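Local coordinates for protein alpha-fucosidase (Bifidobacterium bifidum, PDB 2EAB) that acts as a 1,2-alpha-L-fucosidase, a family 95 glycoside hydrolase that removes alpha-1,2-linked L-fucose, this chain being the catalytic portion of a much longer protein, at residues G140-Y146 against N204-P210; Q245-D251 against A273-A279; Y564-Q568 against H677-S681. Numbering follows the deposited sequence.

How the contacts relate
Contacts 1 and 2 lie in the two facing layers of one beta sandwich in the N-terminal domain: contact 1 pairs strands 140-145 and 203-208 in one antiparallel sheet, and contact 2 pairs strands 241-250 and 273-282 in the sheet packed on it. Their centres lie 12 Å apart, and F205, V207, L144 and M209 of the first touch V274, I246 and L276 of the second. Contact 3 follows in the sequence, in the family 95 catalytic domain, with its centre 46 Å from contact 1 and 51 Å from contact 2. The first two thus describe the core of the N-terminal sandwich, the third a turn joined to a loop in the catalytic domain.

Contact 1: residues G140-Y146 against N204-P210; sequences GDIYLDY and NFNVSMP
Strands 140-145 and 204-208 run antiparallel, their axes 4.5 Å apart at closest approach and 161° between their directions. Y143 with S208 and D145 with N206 are hydrogen-bonded pairs (Y143 N to S208 O 3.0 Å, S208 N to Y143 O 3.1 Å; D145 N to N206 O and N206 N to D145 O both 2.9 Å), flanking the non-hydrogen-bonded pair L144-V207, whose CA atoms are 4.8 Å apart. Beyond the Y143-S208 pair, D141 N donates to P210 O at 3.0 Å. G140 suits its place because a CB there would clash with P210 O.

On one face L144 (m,t) brings CD2 to 3.6 Å from V207 CG2, and I142 (m,t) sets CG1 3.9 Å from M209 CG, with M209 extended (t,t,t). F205, in the p rotamer, lays CB over the face of the Y146 ring, 4.2 Å from its centroid, a CH-pi contact. The opposite face carries Y143, D145, N206 and S208; the Y143 ring meets P210 edge-on, CD2 to CG 3.8 Å, and makes a cation-pi contact with R69. A water donates to both D141 OD2 (2.8 Å) and P210 O (2.9 Å), while D141 OD1 forms a salt bridge with R71.

This is a central pair in one layer of a beta sandwich, as in the galactose mutarotase-like clan. The chemistry is two-sided: apolar groups fill the interior between sheets, and polar ones suit the partly exposed outer face.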
# COMPACT_ATOMS: atom_id res chain seq x y z
N GLY A 140 -5.51 -0.82 -22.26
CA GLY A 140 -4.95 -0.99 -23.59
C GLY A 140 -3.67 -0.19 -23.70
O GLY A 140 -2.88 -0.13 -22.75
N ASP A 141 -3.48 0.42 -24.87
CA ASP A 141 -2.30 1.24 -25.14
C ASP A 141 -2.65 2.44 -25.99
O ASP A 141 -3.61 2.40 -26.75
CB ASP A 141 -1.23 0.42 -25.88
CG ASP A 141 -0.80 -0.82 -25.14
OD1 ASP A 141 0.19 -0.75 -24.38
OD2 ASP A 141 -1.46 -1.87 -25.31
N ILE A 142 -1.86 3.50 -25.85
CA ILE A 142 -1.82 4.60 -26.79
C ILE A 142 -0.58 4.40 -27.66
O ILE A 142 0.53 4.27 -27.14
CB ILE A 142 -1.73 5.97 -26.08
CG1 ILE A 142 -2.90 6.15 -25.11
CG2 ILE A 142 -1.67 7.12 -27.10
CD1 ILE A 142 -2.72 7.28 -24.10
N TYR A 143 -0.79 4.33 -28.98
CA TYR A 143 0.33 4.26 -29.93
C TYR A 143 0.47 5.56 -30.71
O TYR A 143 -0.52 6.09 -31.22
CB TYR A 143 0.17 3.09 -30.89
CG TYR A 143 0.53 1.74 -30.30
CD1 TYR A 143 1.86 1.35 -30.17
CD2 TYR A 143 -0.46 0.86 -29.88
CE1 TYR A 143 2.19 0.11 -29.63
CE2 TYR A 143 -0.14 -0.38 -29.34
CZ TYR A 143 1.19 -0.75 -29.22
OH TYR A 143 1.52 -1.98 -28.70
N LEU A 144 1.70 6.05 -30.78
CA LEU A 144 2.03 7.24 -31.56
C LEU A 144 3.07 6.82 -32.58
O LEU A 144 4.26 6.72 -32.27
CB LEU A 144 2.55 8.36 -30.65
CG LEU A 144 1.68 8.79 -29.47
CD1 LEU A 144 2.43 9.72 -28.53
CD2 LEU A 144 0.39 9.44 -29.94
N ASP A 145 2.61 6.54 -33.80
CA ASP A 145 3.47 5.96 -34.83
C ASP A 145 4.00 7.04 -35.77
O ASP A 145 3.25 7.62 -36.56
CB ASP A 145 2.72 4.87 -35.61
CG ASP A 145 3.63 4.06 -36.54
OD1 ASP A 145 4.82 4.40 -36.68
OD2 ASP A 145 3.14 3.07 -37.13
N TYR A 146 5.30 7.31 -35.64
CA TYR A 146 5.97 8.36 -36.40
C TYR A 146 6.37 7.90 -37.81
O TYR A 146 6.69 8.72 -38.67
CB TYR A 146 7.20 8.84 -35.63
CG TYR A 146 6.90 9.76 -34.45
CD1 TYR A 146 6.15 9.30 -33.36
CD2 TYR A 146 7.37 11.07 -34.43
CE1 TYR A 146 5.88 10.14 -32.28
CE2 TYR A 146 7.11 11.91 -33.35
CZ TYR A 146 6.36 11.44 -32.28
OH TYR A 146 6.10 12.28 -31.21
N ASN A 204 4.91 14.38 -37.75
CA ASN A 204 4.02 13.51 -38.50
C ASN A 204 3.85 12.20 -37.74
O ASN A 204 4.83 11.50 -37.48
CB ASN A 204 4.59 13.23 -39.89
CG ASN A 204 4.76 14.49 -40.71
OD1 ASN A 204 3.82 14.99 -41.31
ND2 ASN A 204 5.99 15.01 -40.74
N PHE A 205 2.61 11.88 -37.38
CA PHE A 205 2.34 10.64 -36.65
C PHE A 205 0.88 10.22 -36.72
O PHE A 205 -0.01 11.02 -36.98
CB PHE A 205 2.80 10.73 -35.19
CG PHE A 205 2.02 11.72 -34.37
CD1 PHE A 205 0.86 11.33 -33.70
CD2 PHE A 205 2.45 13.04 -34.26
CE1 PHE A 205 0.14 12.24 -32.95
CE2 PHE A 205 1.73 13.95 -33.50
CZ PHE A 205 0.57 13.55 -32.84
N ASN A 206 0.66 8.93 -36.47
CA ASN A 206 -0.67 8.36 -36.35
C ASN A 206 -0.92 8.03 -34.88
O ASN A 206 -0.08 7.40 -34.24
CB ASN A 206 -0.75 7.09 -37.21
CG ASN A 206 -2.07 6.38 -37.08
OD1 ASN A 206 -2.33 5.69 -36.09
ND2 ASN A 206 -2.92 6.51 -38.10
N VAL A 207 -2.06 8.47 -34.36
CA VAL A 207 -2.43 8.15 -32.99
C VAL A 207 -3.60 7.17 -32.95
O VAL A 207 -4.62 7.37 -33.61
CB VAL A 207 -2.70 9.41 -32.11
CG1 VAL A 207 -3.71 10.33 -32.74
CG2 VAL A 207 -3.14 9.01 -30.70
N SER A 208 -3.42 6.09 -32.19
CA SER A 208 -4.46 5.10 -31.98
C SER A 208 -4.52 4.73 -30.50
O SER A 208 -3.58 5.00 -29.75
CB SER A 208 -4.21 3.86 -32.84
OG SER A 208 -2.96 3.27 -32.55
N MET A 209 -5.63 4.13 -30.08
CA MET A 209 -5.78 3.72 -28.69
C MET A 209 -6.49 2.37 -28.58
O MET A 209 -7.60 2.29 -28.06
CB MET A 209 -6.49 4.81 -27.88
CG MET A 209 -6.33 4.67 -26.37
SD MET A 209 -7.05 6.08 -25.52
CE MET A 209 -6.82 5.60 -23.81
N PRO A 210 -5.83 1.30 -29.07
CA PRO A 210 -6.44 -0.02 -29.02
C PRO A 210 -6.60 -0.53 -27.60
O PRO A 210 -5.69 -0.41 -26.77
CB PRO A 210 -5.45 -0.90 -29.79
CG PRO A 210 -4.14 -0.20 -29.64
CD PRO A 210 -4.49 1.25 -29.69
O HOH W 1 -3.86 -2.59 -26.49
O HOH W 2 7.40 11.28 -38.41

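Contact 2: residues Q245-D251 against A273-A279; sequences QIKVVLD and AVTLYIA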
# COMPACT_ATOMS: atom_id res chain seq x y z
N GLN A 245 -11.15 8.75 -24.85
CA GLN A 245 -11.09 9.74 -25.92
C GLN A 245 -9.75 10.43 -25.96
O GLN A 245 -9.17 10.74 -24.91
CB GLN A 245 -12.21 10.76 -25.78
CG GLN A 245 -13.60 10.16 -25.99
CD GLN A 245 -14.72 11.13 -25.76
OE1 GLN A 245 -14.65 12.30 -26.15
NE2 GLN A 245 -15.79 10.64 -25.15
N ILE A 246 -9.26 10.66 -27.18
CA ILE A 246 -8.05 11.44 -27.42
C ILE A 246 -8.41 12.62 -28.30
O ILE A 246 -8.86 12.44 -29.44
CB ILE A 246 -6.92 10.61 -28.09
CG1 ILE A 246 -6.60 9.36 -27.27
CG2 ILE A 246 -5.69 11.50 -28.33
CD1 ILE A 246 -5.43 8.52 -27.79
N LYS A 247 -8.24 13.82 -27.76
CA LYS A 247 -8.47 15.06 -28.49
C LYS A 247 -7.11 15.62 -28.92
O LYS A 247 -6.25 15.87 -28.08
CB LYS A 247 -9.22 16.05 -27.60
CG LYS A 247 -9.59 17.36 -28.28
CD LYS A 247 -10.27 18.29 -27.29
CE LYS A 247 -10.74 19.58 -27.95
NZ LYS A 247 -11.84 19.37 -28.93
N VAL A 248 -6.94 15.81 -30.22
CA VAL A 248 -5.67 16.25 -30.79
C VAL A 248 -5.74 17.74 -31.13
O VAL A 248 -6.56 18.15 -31.97
CB VAL A 248 -5.29 15.43 -32.05
CG1 VAL A 248 -3.94 15.85 -32.59
CG2 VAL A 248 -5.28 13.94 -31.73
N VAL A 249 -4.90 18.54 -30.48
CA VAL A 249 -4.91 19.99 -30.67
C VAL A 249 -3.59 20.47 -31.29
O VAL A 249 -2.54 20.42 -30.66
CB VAL A 249 -5.19 20.75 -29.34
CG1 VAL A 249 -5.34 22.25 -29.58
CG2 VAL A 249 -6.44 20.20 -28.66
N LEU A 250 -3.68 20.93 -32.54
CA LEU A 250 -2.52 21.46 -33.26
C LEU A 250 -2.19 22.87 -32.78
O LEU A 250 -3.09 23.70 -32.62
CB LEU A 250 -2.80 21.51 -34.77
CG LEU A 250 -3.22 20.26 -35.54
CD1 LEU A 250 -3.72 20.65 -36.92
CD2 LEU A 250 -2.09 19.26 -35.65
N ASP A 251 -0.91 23.14 -32.55
CA ASP A 251 -0.45 24.49 -32.23
C ASP A 251 -0.76 25.45 -33.37
O ASP A 251 -0.47 25.16 -34.53
CB ASP A 251 1.06 24.50 -31.96
CG ASP A 251 1.39 24.26 -30.50
OD1 ASP A 251 0.59 23.63 -29.79
OD2 ASP A 251 2.48 24.70 -30.08
N ALA A 273 4.15 21.24 -33.42
CA ALA A 273 3.84 20.92 -32.03
C ALA A 273 2.36 20.63 -31.86
O ALA A 273 1.51 21.30 -32.45
CB ALA A 273 4.28 22.04 -31.12
N VAL A 274 2.06 19.62 -31.05
CA VAL A 274 0.68 19.22 -30.76
C VAL A 274 0.51 18.87 -29.28
O VAL A 274 1.45 18.43 -28.62
CB VAL A 274 0.21 18.01 -31.63
CG1 VAL A 274 0.29 18.33 -33.12
CG2 VAL A 274 1.00 16.76 -31.31
N THR A 275 -0.70 19.08 -28.77
CA THR A 275 -1.07 18.60 -27.44
C THR A 275 -2.22 17.62 -27.58
O THR A 275 -3.23 17.91 -28.23
CB THR A 275 -1.48 19.75 -26.50
OG1 THR A 275 -0.47 20.76 -26.50
CG2 THR A 275 -1.68 19.24 -25.06
N LEU A 276 -2.04 16.44 -26.99
CA LEU A 276 -3.10 15.44 -26.91
C LEU A 276 -3.70 15.48 -25.52
O LEU A 276 -2.98 15.50 -24.52
CB LEU A 276 -2.54 14.04 -27.17
CG LEU A 276 -2.45 13.52 -28.61
CD1 LEU A 276 -1.74 14.48 -29.57
CD2 LEU A 276 -1.79 12.16 -28.63
N TYR A 277 -5.03 15.53 -25.46
CA TYR A 277 -5.76 15.41 -24.21
C TYR A 277 -6.48 14.07 -24.21
O TYR A 277 -7.27 13.78 -25.11
CB TYR A 277 -6.74 16.56 -24.03
CG TYR A 277 -6.05 17.90 -23.91
CD1 TYR A 277 -5.51 18.32 -22.69
CD2 TYR A 277 -5.92 18.74 -25.01
CE1 TYR A 277 -4.87 19.55 -22.57
CE2 TYR A 277 -5.28 19.97 -24.90
CZ TYR A 277 -4.76 20.37 -23.68
OH TYR A 277 -4.13 21.58 -23.57
N ILE A 278 -6.18 13.26 -23.20
CA ILE A 278 -6.67 11.89 -23.12
C ILE A 278 -7.46 11.71 -21.84
O ILE A 278 -6.96 12.01 -20.74
CB ILE A 278 -5.50 10.87 -23.17
CG1 ILE A 278 -4.66 11.06 -24.44
CG2 ILE A 278 -6.02 9.44 -23.07
CD1 ILE A 278 -3.16 11.09 -24.20
N ALA A 279 -8.69 11.23 -21.97
CA ALA A 279 -9.51 10.93 -20.80
C ALA A 279 -10.16 9.57 -20.96
O ALA A 279 -10.32 9.07 -22.07
CB ALA A 279 -10.56 12.00 -20.59
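Segment 273-279 opens at A273, whose O accepts D251 N at 3.0 Å. A273 CB lies 3.4 Å from D251 OD2, an oxygen that forms a salt bridge with R194. V274 comes next, in a non-hydrogen-bonded pair with L250: V274 CG1 meets L250 CD2 at 3.6 Å, and V274 CA lies 3.4 Å from V249 O. T275 forms the next hydrogen-bonded pair, with V249 N to T275 O 2.9 Å and T275 N to V249 O 3.0 Å; its hydroxyl, too, is hydrogen-bonded to R194.

L276 turns back to the face shared with V274. Its CG is 3.8 Å from I246 CG2, and its CD1 4.0 Å from V248 CG1, so one branched side chain spans two neighbours. Y277 pairs with K247 through short bonds, K247 N to Y277 O 2.8 Å and Y277 N to K247 O 2.9 Å. Its ring edge meets V249, CE2 to CG2 3.9 Å, and the ring touches A311 of helix 297-314, while the K247 ammonium forms a salt bridge with D227. I278 packs CG1 3.8 Å from I246 CG1. A279 closes the register with Q245 (Q245 N to A279 O 2.9 Å, A279 N to Q245 O 3.0 Å); its small side chain touches V307 of the same helix.

The pair is thus covered twice. Branched aliphatics meet strands 203-208 and 266-271 across the sandwich, whereas the face of T275, Y277 and A279 packs on that helix; the charges of K247 and D251 are met by D227 and R194 from neighbouring parts of the fold.

Contact 3: residues Y564-Q568 against H677-S681; sequences YSPEQ and HRHMS. With EDO (1,2-ethanediol), chain D.
Two hydrogen bonds tie a beta turn, S565-Q568, to the irregular segment 677-681 within the catalytic domain, which belongs to the six-hairpin (alpha/alpha barrel) clan. S681 OG donates to P566 O at 2.6 Å, and E567 N donates to H677 NE2 at 2.9 Å. Both acceptor and donor belong to one peptide, that between P566 and E567, which is cis; a cis peptide holds its C=O and N-H on the same side, so both can face the partner segment. The turn is closed by Q568 N to S565 O, 3.1 Å, with P566 at phi/psi -59/135 and E567 at -127/53.

Water bridges reinforce the pair: one water lies 2.8 Å from P566 O and 3.0 Å from S681 N, another 3.2 Å from both Q568 OE1 and H677 N. Q568 OE1 is also bonded to Q672, and S565 OG to E652.

H677 (chi1 t, chi2 63°) receives Q568 CB (chi1 p) over its face, 3.7 Å from the ring centroid, a CH-pi contact. H679 (chi1 m, chi2 77°) has P566 C and E567 CG over one ring face, and its ring also meets W723. The rigid proline suits the turn, and its ring lies near a 1,2-ethanediol, probably from the crystallisation liquor and also bonded to N422 O. EDO O1 donates to S681 OG at 2.8 Å and sits 3.3 Å from H679 CD2.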
# COMPACT_ATOMS: atom_id res chain seq x y z
N TYR A 564 -5.21 -20.48 10.81
CA TYR A 564 -3.99 -20.86 10.11
C TYR A 564 -2.98 -19.73 10.25
O TYR A 564 -3.35 -18.56 10.17
CB TYR A 564 -4.30 -21.09 8.64
CG TYR A 564 -3.16 -21.59 7.79
CD1 TYR A 564 -2.41 -22.70 8.17
CD2 TYR A 564 -2.83 -20.96 6.59
CE1 TYR A 564 -1.36 -23.17 7.39
CE2 TYR A 564 -1.79 -21.43 5.79
CZ TYR A 564 -1.06 -22.53 6.20
OH TYR A 564 -0.03 -22.99 5.42
N SER A 565 -1.72 -20.08 10.48
CA SER A 565 -0.66 -19.09 10.48
C SER A 565 0.01 -19.13 9.11
O SER A 565 0.77 -20.06 8.83
CB SER A 565 0.36 -19.40 11.57
OG SER A 565 1.20 -18.28 11.79
N PRO A 566 -0.29 -18.16 8.22
CA PRO A 566 0.29 -18.25 6.88
C PRO A 566 1.82 -18.27 6.92
O PRO A 566 2.41 -17.49 7.67
CB PRO A 566 -0.23 -16.98 6.19
CG PRO A 566 -1.50 -16.66 6.91
CD PRO A 566 -1.18 -16.98 8.35
N GLU A 567 2.49 -19.15 6.17
CA GLU A 567 1.93 -20.25 5.39
C GLU A 567 2.64 -21.54 5.80
O GLU A 567 3.19 -22.26 4.96
CB GLU A 567 2.18 -20.03 3.89
CG GLU A 567 1.32 -18.99 3.21
CD GLU A 567 1.56 -18.95 1.70
OE1 GLU A 567 1.25 -17.90 1.08
OE2 GLU A 567 2.06 -19.95 1.13
N GLN A 568 2.67 -21.81 7.10
CA GLN A 568 3.28 -23.04 7.60
C GLN A 568 2.50 -23.59 8.79
O GLN A 568 1.59 -22.93 9.29
CB GLN A 568 4.76 -22.83 7.95
CG GLN A 568 4.99 -21.91 9.15
CD GLN A 568 6.42 -21.90 9.64
OE1 GLN A 568 7.29 -22.62 9.15
NE2 GLN A 568 6.69 -21.06 10.64
N HIS A 677 11.14 -20.02 7.16
CA HIS A 677 9.86 -19.80 6.47
C HIS A 677 9.71 -18.34 6.03
O HIS A 677 10.07 -17.42 6.77
CB HIS A 677 8.69 -20.23 7.34
CG HIS A 677 7.36 -20.11 6.66
ND1 HIS A 677 7.03 -20.83 5.54
CD2 HIS A 677 6.28 -19.33 6.94
CE1 HIS A 677 5.81 -20.51 5.15
NE2 HIS A 677 5.33 -19.60 5.98
N ARG A 678 9.18 -18.14 4.83
CA ARG A 678 9.10 -16.81 4.22
C ARG A 678 8.19 -15.84 4.98
O ARG A 678 8.52 -14.66 5.13
CB ARG A 678 8.68 -16.91 2.76
CG ARG A 678 8.79 -15.61 2.00
CD ARG A 678 8.68 -15.85 0.52
NE ARG A 678 8.90 -14.63 -0.25
CZ ARG A 678 8.03 -14.13 -1.12
NH1 ARG A 678 6.87 -14.75 -1.36
NH2 ARG A 678 8.33 -13.02 -1.78
N HIS A 679 7.04 -16.33 5.44
CA HIS A 679 6.14 -15.53 6.25
C HIS A 679 6.65 -15.43 7.68
O HIS A 679 7.33 -16.34 8.17
CB HIS A 679 4.75 -16.16 6.29
CG HIS A 679 3.97 -15.99 5.02
ND1 HIS A 679 4.20 -16.75 3.89
CD2 HIS A 679 2.93 -15.19 4.72
CE1 HIS A 679 3.35 -16.39 2.94
NE2 HIS A 679 2.57 -15.45 3.42
N MET A 680 6.30 -14.34 8.36
CA MET A 680 6.55 -14.16 9.78
C MET A 680 5.26 -13.63 10.39
O MET A 680 5.20 -12.52 10.93
CB MET A 680 7.70 -13.17 10.02
CG MET A 680 8.94 -13.44 9.17
SD MET A 680 10.36 -12.42 9.60
CE MET A 680 9.68 -10.77 9.39
N SER A 681 4.21 -14.44 10.30
CA SER A 681 2.86 -13.99 10.64
C SER A 681 2.69 -13.67 12.12
O SER A 681 1.82 -12.90 12.50
CB SER A 681 1.83 -15.01 10.19
OG SER A 681 1.87 -15.19 8.78
C1 EDO D . 0.83 -12.18 7.28
O1 EDO D . 2.03 -13.06 7.01
C2 EDO D . -0.41 -12.97 6.71
O2 EDO D . -0.31 -13.01 5.21
O HOH W 3 4.48 -17.28 9.53
O HOH W 4 10.36 -21.97 9.60